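Local coordinates for protein ribonucleoside-diphosphate reductase (Pseudomonas aeruginosa, PDB 5IM3) that probably makes DNA precursors by reducing ribonucleoside diphosphates to deoxyribonucleotides, under allosteric control by bound nucleotides such as dATP, at residues A[404-409]-A[428-433]; A[410-415]-A[422-427]; A[449-454]-A[482-487]. All blocks are in the same frame, centred on the assembly; numbering follows the deposited sequence.

Contact 1: A[404-409]-A[428-433]; sequences NDWTPV and PFLKVV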
loop_
_atom_site.group_PDB
_atom_site.type_symbol
_atom_site.label_atom_id
_atom_site.label_comp_id
_atom_site.label_asym_id
_atom_site.label_seq_id
_atom_site.Cartn_x
_atom_site.Cartn_y
_atom_site.Cartn_z
ATOM N N ASN A 404 -24.043 -31.761 2.805
ATOM C CA ASN A 404 -25.406 -31.290 3.041
ATOM C C ASN A 404 -25.831 -30.364 1.912
ATOM O O ASN A 404 -25.176 -29.345 1.663
ATOM C CB ASN A 404 -25.523 -30.535 4.367
ATOM C CG ASN A 404 -25.511 -31.433 5.574
ATOM O OD1 ASN A 404 -25.576 -32.660 5.471
ATOM N ND2 ASN A 404 -25.437 -30.814 6.745
ATOM N N ASP A 405 -26.947 -30.693 1.263
ATOM C CA ASP A 405 -27.572 -29.812 0.281
ATOM C C ASP A 405 -28.569 -28.899 0.993
ATOM O O ASP A 405 -29.649 -29.343 1.397
ATOM C CB ASP A 405 -28.262 -30.631 -0.805
ATOM C CG ASP A 405 -29.283 -29.820 -1.581
ATOM O OD1 ASP A 405 -29.023 -28.626 -1.836
ATOM O OD2 ASP A 405 -30.347 -30.374 -1.930
ATOM N N TRP A 406 -28.217 -27.623 1.131
ATOM C CA TRP A 406 -29.064 -26.649 1.806
ATOM C C TRP A 406 -29.857 -25.777 0.845
ATOM O O TRP A 406 -30.600 -24.899 1.293
ATOM C CB TRP A 406 -28.208 -25.779 2.730
ATOM C CG TRP A 406 -27.930 -26.482 4.007
ATOM C CD1 TRP A 406 -26.918 -27.367 4.257
ATOM C CD2 TRP A 406 -28.701 -26.405 5.210
ATOM N NE1 TRP A 406 -27.007 -27.835 5.545
ATOM C CE2 TRP A 406 -28.092 -27.260 6.152
ATOM C CE3 TRP A 406 -29.844 -25.695 5.585
ATOM C CZ2 TRP A 406 -28.588 -27.419 7.443
ATOM C CZ3 TRP A 406 -30.333 -25.856 6.866
ATOM C CH2 TRP A 406 -29.707 -26.709 7.781
ATOM N N THR A 407 -29.745 -26.021 -0.457
ATOM C CA THR A 407 -30.439 -25.197 -1.440
ATOM C C THR A 407 -31.947 -25.116 -1.226
ATOM O O THR A 407 -32.509 -24.027 -1.435
ATOM C CB THR A 407 -30.123 -25.726 -2.843
ATOM O OG1 THR A 407 -28.724 -25.553 -3.109
ATOM C CG2 THR A 407 -30.936 -25.002 -3.912
ATOM N N PRO A 408 -32.658 -26.182 -0.843
ATOM C CA PRO A 408 -34.128 -26.083 -0.768
ATOM C C PRO A 408 -34.638 -25.107 0.282
ATOM O O PRO A 408 -35.803 -24.695 0.200
ATOM C CB PRO A 408 -34.567 -27.522 -0.446
ATOM C CG PRO A 408 -33.419 -28.384 -0.858
ATOM C CD PRO A 408 -32.191 -27.560 -0.606
ATOM N N VAL A 409 -33.816 -24.721 1.252
ATOM C CA VAL A 409 -34.277 -23.922 2.385
ATOM C C VAL A 409 -34.401 -22.463 1.958
ATOM O O VAL A 409 -33.461 -21.885 1.402
ATOM C CB VAL A 409 -33.322 -24.085 3.578
ATOM C CG1 VAL A 409 -33.727 -23.186 4.737
ATOM C CG2 VAL A 409 -33.291 -25.542 4.025
ATOM N N PRO A 428 -28.465 -18.755 9.677
ATOM C CA PRO A 428 -28.685 -19.081 11.096
ATOM C C PRO A 428 -28.811 -20.571 11.360
ATOM O O PRO A 428 -28.436 -21.036 12.444
ATOM C CB PRO A 428 -29.986 -18.343 11.431
ATOM C CG PRO A 428 -30.037 -17.229 10.483
ATOM C CD PRO A 428 -29.426 -17.746 9.201
ATOM N N PHE A 429 -29.342 -21.332 10.401
ATOM C CA PHE A 429 -29.368 -22.781 10.533
ATOM C C PHE A 429 -27.984 -23.392 10.315
ATOM O O PHE A 429 -27.598 -24.338 11.004
ATOM C CB PHE A 429 -30.392 -23.361 9.567
ATOM C CG PHE A 429 -31.801 -22.945 9.876
ATOM C CD1 PHE A 429 -32.348 -23.210 11.111
ATOM C CD2 PHE A 429 -32.570 -22.279 8.944
ATOM C CE1 PHE A 429 -33.634 -22.828 11.414
ATOM C CE2 PHE A 429 -33.862 -21.892 9.241
ATOM C CZ PHE A 429 -34.394 -22.169 10.476
ATOM N N LEU A 430 -27.216 -22.856 9.366
ATOM C CA LEU A 430 -25.857 -23.353 9.183
ATOM C C LEU A 430 -25.020 -23.145 10.430
ATOM O O LEU A 430 -24.111 -23.926 10.708
ATOM C CB LEU A 430 -25.199 -22.678 7.983
ATOM C CG LEU A 430 -25.838 -23.059 6.652
ATOM C CD1 LEU A 430 -25.206 -22.263 5.520
ATOM C CD2 LEU A 430 -25.697 -24.553 6.400
ATOM N N LYS A 431 -25.332 -22.109 11.207
ATOM C CA LYS A 431 -24.652 -21.922 12.479
ATOM C C LYS A 431 -24.946 -23.074 13.432
ATOM O O LYS A 431 -24.079 -23.487 14.204
ATOM C CB LYS A 431 -25.063 -20.589 13.098
ATOM C CG LYS A 431 -24.487 -20.365 14.486
ATOM C CD LYS A 431 -22.994 -20.071 14.422
ATOM C CE LYS A 431 -22.744 -18.659 13.923
ATOM N NZ LYS A 431 -21.336 -18.258 14.145
ATOM N N VAL A 432 -26.180 -23.584 13.406
ATOM C CA VAL A 432 -26.508 -24.758 14.210
ATOM C C VAL A 432 -25.716 -25.968 13.722
ATOM O O VAL A 432 -25.202 -26.752 14.519
ATOM C CB VAL A 432 -28.023 -25.022 14.174
ATOM C CG1 VAL A 432 -28.375 -26.257 14.994
ATOM C CG2 VAL A 432 -28.791 -23.796 14.689
ATOM N N VAL A 433 -25.611 -26.137 12.404
ATOM C CA VAL A 433 -24.777 -27.199 11.841
ATOM C C VAL A 433 -23.347 -27.049 12.333
ATOM O O VAL A 433 -22.726 -28.000 12.816
ATOM C CB VAL A 433 -24.840 -27.169 10.302
ATOM C CG1 VAL A 433 -23.819 -28.134 9.706
ATOM C CG2 VAL A 433 -26.241 -27.490 9.819
#

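Contact 2: A[410-415]-A[422-427]; sequences RALGSY and KSQGVV. With DTP (2'-deoxyadenosine 5'-triphosphate), chain G.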
loop_
_atom_site.group_PDB
_atom_site.type_symbol
_atom_site.label_atom_id
_atom_site.label_comp_id
_atom_site.label_asym_id
_atom_site.label_seq_id
_atom_site.Cartn_x
_atom_site.Cartn_y
_atom_site.Cartn_z
ATOM N N ARG A 410 -35.556 -21.859 2.242
ATOM C CA ARG A 410 -35.885 -20.540 1.712
ATOM C C ARG A 410 -34.976 -19.459 2.290
ATOM O O ARG A 410 -34.486 -19.555 3.418
ATOM C CB ARG A 410 -37.350 -20.206 1.990
ATOM C CG ARG A 410 -37.726 -20.135 3.459
ATOM C CD ARG A 410 -39.235 -20.010 3.624
ATOM N NE ARG A 410 -39.931 -21.186 3.109
ATOM C CZ ARG A 410 -41.230 -21.423 3.262
ATOM N NH1 ARG A 410 -41.999 -20.560 3.916
ATOM N NH2 ARG A 410 -41.760 -22.528 2.762
ATOM N N ALA A 411 -34.774 -18.406 1.500
ATOM C CA ALA A 411 -33.727 -17.431 1.748
ATOM C C ALA A 411 -34.254 -16.229 2.530
ATOM O O ALA A 411 -35.444 -16.117 2.831
ATOM C CB ALA A 411 -33.114 -16.978 0.423
ATOM N N LEU A 412 -33.341 -15.316 2.859
ATOM C CA LEU A 412 -33.707 -14.074 3.526
ATOM C C LEU A 412 -34.837 -13.385 2.777
ATOM O O LEU A 412 -34.809 -13.276 1.548
ATOM C CB LEU A 412 -32.493 -13.144 3.618
ATOM C CG LEU A 412 -32.748 -11.755 4.218
ATOM C CD1 LEU A 412 -33.068 -11.851 5.705
ATOM C CD2 LEU A 412 -31.563 -10.830 3.978
ATOM N N GLY A 413 -35.838 -12.927 3.530
ATOM C CA GLY A 413 -36.952 -12.192 2.973
ATOM C C GLY A 413 -38.137 -13.033 2.558
ATOM O O GLY A 413 -39.174 -12.469 2.192
ATOM N N SER A 414 -38.023 -14.359 2.601
ATOM C CA SER A 414 -39.127 -15.226 2.220
ATOM C C SER A 414 -40.229 -15.189 3.275
ATOM O O SER A 414 -39.969 -15.033 4.472
ATOM C CB SER A 414 -38.645 -16.665 2.043
ATOM O OG SER A 414 -37.479 -16.725 1.245
ATOM N N TYR A 415 -41.469 -15.340 2.821
ATOM C CA TYR A 415 -42.598 -15.395 3.738
ATOM C C TYR A 415 -42.610 -16.713 4.505
ATOM O O TYR A 415 -42.146 -17.752 4.021
ATOM C CB TYR A 415 -43.911 -15.223 2.978
ATOM C CG TYR A 415 -45.137 -15.174 3.863
ATOM C CD1 TYR A 415 -45.488 -14.010 4.536
ATOM C CD2 TYR A 415 -45.951 -16.288 4.020
ATOM C CE1 TYR A 415 -46.612 -13.959 5.344
ATOM C CE2 TYR A 415 -47.080 -16.245 4.824
ATOM C CZ TYR A 415 -47.402 -15.079 5.484
ATOM O OH TYR A 415 -48.518 -15.032 6.286
ATOM N N LYS A 422 -40.855 -13.026 8.325
ATOM C CA LYS A 422 -39.955 -13.251 7.201
ATOM C C LYS A 422 -38.727 -14.031 7.643
ATOM O O LYS A 422 -38.156 -13.767 8.706
ATOM C CB LYS A 422 -39.517 -11.929 6.565
ATOM C CG LYS A 422 -40.571 -11.311 5.664
ATOM C CD LYS A 422 -40.162 -9.930 5.178
ATOM C CE LYS A 422 -41.244 -9.313 4.308
ATOM N NZ LYS A 422 -41.002 -7.862 4.066
ATOM N N SER A 423 -38.319 -14.982 6.807
ATOM C CA SER A 423 -37.159 -15.808 7.102
ATOM C C SER A 423 -35.881 -14.979 7.082
ATOM O O SER A 423 -35.767 -13.984 6.362
ATOM C CB SER A 423 -37.040 -16.941 6.082
ATOM O OG SER A 423 -35.900 -17.744 6.342
ATOM N N GLN A 424 -34.916 -15.401 7.893
ATOM C CA GLN A 424 -33.568 -14.854 7.860
ATOM C C GLN A 424 -32.625 -15.684 7.004
ATOM O O GLN A 424 -31.428 -15.386 6.955
ATOM C CB GLN A 424 -33.015 -14.736 9.284
ATOM C CG GLN A 424 -33.829 -13.807 10.168
ATOM C CD GLN A 424 -34.054 -12.452 9.525
ATOM O OE1 GLN A 424 -33.105 -11.787 9.107
ATOM N NE2 GLN A 424 -35.317 -12.045 9.423
ATOM N N GLY A 425 -33.132 -16.713 6.336
ATOM C CA GLY A 425 -32.331 -17.482 5.418
ATOM C C GLY A 425 -31.637 -18.659 6.068
ATOM O O GLY A 425 -31.914 -19.059 7.203
ATOM N N VAL A 426 -30.688 -19.214 5.315
ATOM C CA VAL A 426 -30.093 -20.490 5.688
ATOM C C VAL A 426 -28.985 -20.319 6.721
ATOM O O VAL A 426 -28.691 -21.252 7.474
ATOM C CB VAL A 426 -29.569 -21.214 4.434
ATOM C CG1 VAL A 426 -30.698 -21.425 3.434
ATOM C CG2 VAL A 426 -28.425 -20.432 3.786
ATOM N N VAL A 427 -28.348 -19.146 6.776
ATOM C CA VAL A 427 -27.132 -19.008 7.582
ATOM C C VAL A 427 -27.389 -19.252 9.064
ATOM O O VAL A 427 -26.573 -19.932 9.703
ATOM C CB VAL A 427 -26.455 -17.662 7.291
ATOM C CG1 VAL A 427 -25.319 -17.396 8.268
ATOM C CG2 VAL A 427 -25.912 -17.674 5.869
HETATM P PG DTP G . -45.208 -23.290 4.514
HETATM O O1G DTP G . -44.996 -21.841 4.792
HETATM O O2G DTP G . -46.325 -23.553 3.502
HETATM O O3G DTP G . -43.941 -23.972 4.000
HETATM P PB DTP G . -44.784 -25.166 6.660
HETATM O O1B DTP G . -44.009 -26.006 5.728
HETATM O O2B DTP G . -45.734 -26.019 7.500
HETATM O O3B DTP G . -45.614 -24.087 5.832
HETATM P PA DTP G . -42.340 -24.761 8.008
HETATM O O1A DTP G . -42.090 -25.937 7.193
HETATM O O2A DTP G . -42.250 -25.167 9.461
HETATM O O3A DTP G . -43.830 -24.357 7.646
HETATM O "O5'" DTP G . -41.271 -23.650 7.679
HETATM C "C5'" DTP G . -40.905 -23.314 6.325
HETATM C "C4'" DTP G . -39.615 -22.531 6.327
HETATM O "O4'" DTP G . -39.715 -21.444 7.272
HETATM C "C3'" DTP G . -38.361 -23.324 6.702
HETATM O "O3'" DTP G . -37.265 -22.943 5.871
HETATM C "C2'" DTP G . -38.109 -22.922 8.149
HETATM C "C1'" DTP G . -38.655 -21.506 8.212
HETATM N N9 DTP G . -39.190 -21.137 9.516
HETATM C C8 DTP G . -40.428 -21.463 10.002
HETATM N N7 DTP G . -40.644 -21.058 11.230
HETATM C C5 DTP G . -39.467 -20.408 11.573
HETATM C C6 DTP G . -39.059 -19.741 12.742
HETATM N N6 DTP G . -39.824 -19.613 13.829
HETATM N N1 DTP G . -37.825 -19.192 12.753
HETATM C C2 DTP G . -37.061 -19.307 11.663
HETATM N N3 DTP G . -37.334 -19.915 10.506
HETATM C C4 DTP G . -38.563 -20.449 10.525
HETATM O O HOH W 1 -35.772 -20.566 5.882
#

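Contact 3: A[449-454]-A[482-487]; sequences AVCAYL and NTANWI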
loop_
_atom_site.group_PDB
_atom_site.type_symbol
_atom_site.label_atom_id
_atom_site.label_comp_id
_atom_site.label_asym_id
_atom_site.label_seq_id
_atom_site.Cartn_x
_atom_site.Cartn_y
_atom_site.Cartn_z
ATOM N N ALA A 449 -16.152 -33.928 9.846
ATOM C CA ALA A 449 -16.402 -32.645 9.202
ATOM C C ALA A 449 -17.674 -32.699 8.357
ATOM O O ALA A 449 -18.214 -33.776 8.095
ATOM C CB ALA A 449 -15.205 -32.243 8.347
ATOM N N VAL A 450 -18.149 -31.527 7.936
ATOM C CA VAL A 450 -19.357 -31.401 7.130
ATOM C C VAL A 450 -19.147 -30.281 6.116
ATOM O O VAL A 450 -18.459 -29.295 6.390
ATOM C CB VAL A 450 -20.599 -31.133 8.017
ATOM C CG1 VAL A 450 -20.354 -29.947 8.928
ATOM C CG2 VAL A 450 -21.849 -30.917 7.173
ATOM N N CYS A 451 -19.729 -30.446 4.928
ATOM C CA CYS A 451 -19.653 -29.445 3.868
ATOM C C CYS A 451 -21.063 -29.091 3.424
ATOM O O CYS A 451 -21.820 -29.971 3.006
ATOM C CB CYS A 451 -18.837 -29.949 2.673
ATOM S SG CYS A 451 -18.681 -28.740 1.323
ATOM N N ALA A 452 -21.406 -27.806 3.496
ATOM C CA ALA A 452 -22.707 -27.327 3.050
ATOM C C ALA A 452 -22.632 -26.845 1.606
ATOM O O ALA A 452 -21.689 -26.147 1.218
ATOM C CB ALA A 452 -23.204 -26.198 3.956
ATOM N N TYR A 453 -23.629 -27.228 0.812
ATOM C CA TYR A 453 -23.721 -26.859 -0.594
ATOM C C TYR A 453 -24.888 -25.904 -0.810
ATOM O O TYR A 453 -25.953 -26.064 -0.206
ATOM C CB TYR A 453 -23.909 -28.095 -1.475
ATOM C CG TYR A 453 -22.663 -28.920 -1.686
ATOM C CD1 TYR A 453 -22.200 -29.782 -0.699
ATOM C CD2 TYR A 453 -21.975 -28.872 -2.889
ATOM C CE1 TYR A 453 -21.072 -30.552 -0.896
ATOM C CE2 TYR A 453 -20.842 -29.639 -3.094
ATOM C CZ TYR A 453 -20.396 -30.476 -2.091
ATOM O OH TYR A 453 -19.273 -31.242 -2.284
ATOM N N LEU A 454 -24.691 -24.919 -1.684
ATOM C CA LEU A 454 -25.750 -23.980 -2.035
ATOM C C LEU A 454 -25.678 -23.660 -3.522
ATOM O O LEU A 454 -24.593 -23.429 -4.060
ATOM C CB LEU A 454 -25.649 -22.690 -1.220
ATOM C CG LEU A 454 -26.937 -21.873 -1.166
ATOM C CD1 LEU A 454 -27.968 -22.564 -0.285
ATOM C CD2 LEU A 454 -26.660 -20.461 -0.675
ATOM N N ASN A 482 -17.404 -26.622 6.252
ATOM C CA ASN A 482 -16.990 -26.397 4.878
ATOM C C ASN A 482 -18.185 -25.949 4.040
ATOM O O ASN A 482 -19.343 -26.181 4.390
ATOM C CB ASN A 482 -16.360 -27.661 4.278
ATOM C CG ASN A 482 -15.024 -28.024 4.925
ATOM O OD1 ASN A 482 -14.829 -29.153 5.376
ATOM N ND2 ASN A 482 -14.102 -27.074 4.963
ATOM N N THR A 483 -17.882 -25.293 2.925
ATOM C CA THR A 483 -18.889 -24.782 2.013
ATOM C C THR A 483 -18.477 -25.115 0.588
ATOM O O THR A 483 -17.284 -25.214 0.281
ATOM C CB THR A 483 -19.061 -23.257 2.151
ATOM O OG1 THR A 483 -17.800 -22.623 1.939
ATOM C CG2 THR A 483 -19.582 -22.878 3.534
ATOM N N ALA A 484 -19.471 -25.283 -0.286
ATOM C CA ALA A 484 -19.200 -25.524 -1.696
ATOM C C ALA A 484 -20.310 -24.922 -2.544
ATOM O O ALA A 484 -21.478 -24.948 -2.156
ATOM C CB ALA A 484 -19.066 -27.019 -1.999
ATOM N N ASN A 485 -19.931 -24.387 -3.703
ATOM C CA ASN A 485 -20.895 -23.905 -4.681
ATOM C C ASN A 485 -21.445 -25.061 -5.509
ATOM O O ASN A 485 -20.695 -25.925 -5.974
ATOM C CB ASN A 485 -20.250 -22.878 -5.613
ATOM C CG ASN A 485 -19.940 -21.565 -4.921
ATOM O OD1 ASN A 485 -18.776 -21.178 -4.786
ATOM N ND2 ASN A 485 -20.982 -20.859 -4.499
ATOM N N TRP A 486 -22.761 -25.061 -5.700
ATOM C CA TRP A 486 -23.461 -26.004 -6.574
ATOM C C TRP A 486 -23.878 -25.209 -7.814
ATOM O O TRP A 486 -24.927 -24.568 -7.836
ATOM C CB TRP A 486 -24.648 -26.620 -5.831
ATOM C CG TRP A 486 -25.284 -27.811 -6.485
ATOM C CD1 TRP A 486 -26.586 -27.929 -6.875
ATOM C CD2 TRP A 486 -24.655 -29.059 -6.805
ATOM N NE1 TRP A 486 -26.807 -29.171 -7.421
ATOM C CE2 TRP A 486 -25.637 -29.884 -7.390
ATOM C CE3 TRP A 486 -23.359 -29.557 -6.655
ATOM C CZ2 TRP A 486 -25.363 -31.181 -7.827
ATOM C CZ3 TRP A 486 -23.086 -30.846 -7.093
ATOM C CH2 TRP A 486 -24.083 -31.640 -7.673
ATOM N N ILE A 487 -23.042 -25.245 -8.847
ATOM C CA ILE A 487 -23.076 -24.257 -9.923
ATOM C C ILE A 487 -23.806 -24.856 -11.122
ATOM O O ILE A 487 -23.348 -25.874 -11.662
ATOM C CB ILE A 487 -21.664 -23.807 -10.321
ATOM C CG1 ILE A 487 -20.885 -23.342 -9.088
ATOM C CG2 ILE A 487 -21.746 -22.681 -11.354
ATOM C CD1 ILE A 487 -19.411 -23.111 -9.353
HETATM O O HOH W 2 -23.296 -21.660 -5.702
#

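Contact 1: A[404-409]-A[428-433]
In the barrel domain of the reductase, the indole of Trp406, just past the end of strand 401-405, packs against Phe429, Leu430 and Val433 of helix 427-440. Leu430 supplies the methyl over the ring: CD2 lies 3.5 Å from the centroid of the five-membered ring of Trp406 and only 5° off the ring normal, a CH-pi contact over the face. A chi1 of -80° sets CG of Trp406 beside the backbone N, anti to the carbonyl carbon. The six-membered part of the indole meets two further residues. Val433 CG2 comes to 3.3 Å from Trp406 CZ2, a close approach, and Phe429 CB is 3.7 Å from Trp406 CZ3, the two aromatic side chains crossing at about a right angle. Farther out, Val409 CG1 and Phe429 CD2 are 4.5 Å apart; both residues also line the dATP pocket.

The chain bends away from the strand in an Asx turn, with Thr407 N donating to Asp405 OD1 (3.0 Å), overlapping a type I turn from Trp406 to Val409. Helix 382-395 packs on Phe429 and Val433, Ala452 of strand 450-455 touches both Trp406 and Leu430, and Ala439 of the second subunit packs on Phe429.

Contact 2: A[410-415]-A[422-427]
Arg410 takes chi1 of 62°, which sets CG between the backbone N and the carbonyl carbon, 3.7 Å from O3' of dATP, while Ser423 holds OG anti to its own N (chi1 179°), where it meets a water. This water joins the two residues: it donates to Arg410 O (3.0 Å) and is hydrogen-bonded to Ser423 OG and to O3', tying both loops to the sugar. Ser423 OG also accepts from Gly425 N, which makes an ST turn.

Two backbone bonds join the loops directly: Gly413 N donates to Ser423 O at 3.0 Å, and Ser423 N to Ser414 O at 2.9 Å. Gly413 belongs to a type II turn from Ala411 to Ser414, with backbone angles that favour glycine. Gly425 CA makes a CA-H...O contact with Arg410 O (3.6 Å).

This is the dATP site of the barrel domain, consistent with the specificity site of class I reductases; Lys397 and Val440 of the second subunit hydrogen-bond the same nucleotide. The guanidinium of Arg410 lies with one face against the dATP sugar, C5' standing 3.6 Å above its plane and over its centre. Arg410 NH2 donates to O3G at 2.9 Å, and NH1 makes a weak bond to O1G; NE forms a salt bridge with Asp380. The positive charge thus has two anionic partners, the gamma-phosphate and Asp380, which would favour the charged guanidinium and fix its orientation against the nucleotide.

Contact 3: A[449-454]-A[482-487]
Strands 450-454 and 482-487 are parallel neighbours in the barrel sheet, joined through helix 461-465 as a beta-alpha-beta unit, and Tyr453 rests its ring on the small Ala484 beside it. Five backbone bonds zip the pair from Asn482 N to Val450 O through to Trp486 N to Leu454 O (3.0 Å). The short segments run at 29° to each other, and the paired CA atoms spread from 4.2 Å at Cys451 and Asn482 to 5.5 Å at Leu454 and Asn485.

On the face bearing Cys451, Tyr453 and Ala484, the methyl of Ala484 is the bump beneath the tyrosine: CB stands 3.6 Å from the ring centroid, 24° off the normal, a CH-pi contact shifted toward the rim. Cys451, with SG anti to its N (chi1 -179°), fills in on another side of the same methyl, SG lying 3.8 Å from Ala484 CB. Trp486 adds its bulk next to the tyrosine, CE3 being 4.1 Å from Tyr453 CD2. Tyr453 OH bonds Asn585 O. Leu454 and Thr483, on the other face, meet Phe464 of the helix. Where the strands spread, a water bridges them, donating to Leu454 O and accepting from Asn485 ND2 at 2.7 Å.

How the contacts relate
All three contacts lie in the barrel domain. From the N terminus, strand 401-405 leads into 404-409, and the chain then runs out through 410-415 and back through 422-427. Contact 2 closes this inner hairpin-like loop and is nested within the larger loop that contact 1 closes when helix 427-440 begins. Val426 CG1, 3.5 Å from Val409 O, joins the two. Contact 3 follows in series: strand 450-455 comes after the helix, and contact 3 closes when strand 482-487 lies down beside it. Asn404 pairs with Cys451 and Tyr453, making the sheet continuous between contacts 1 and 3, whereas contacts 2 and 3 do not touch.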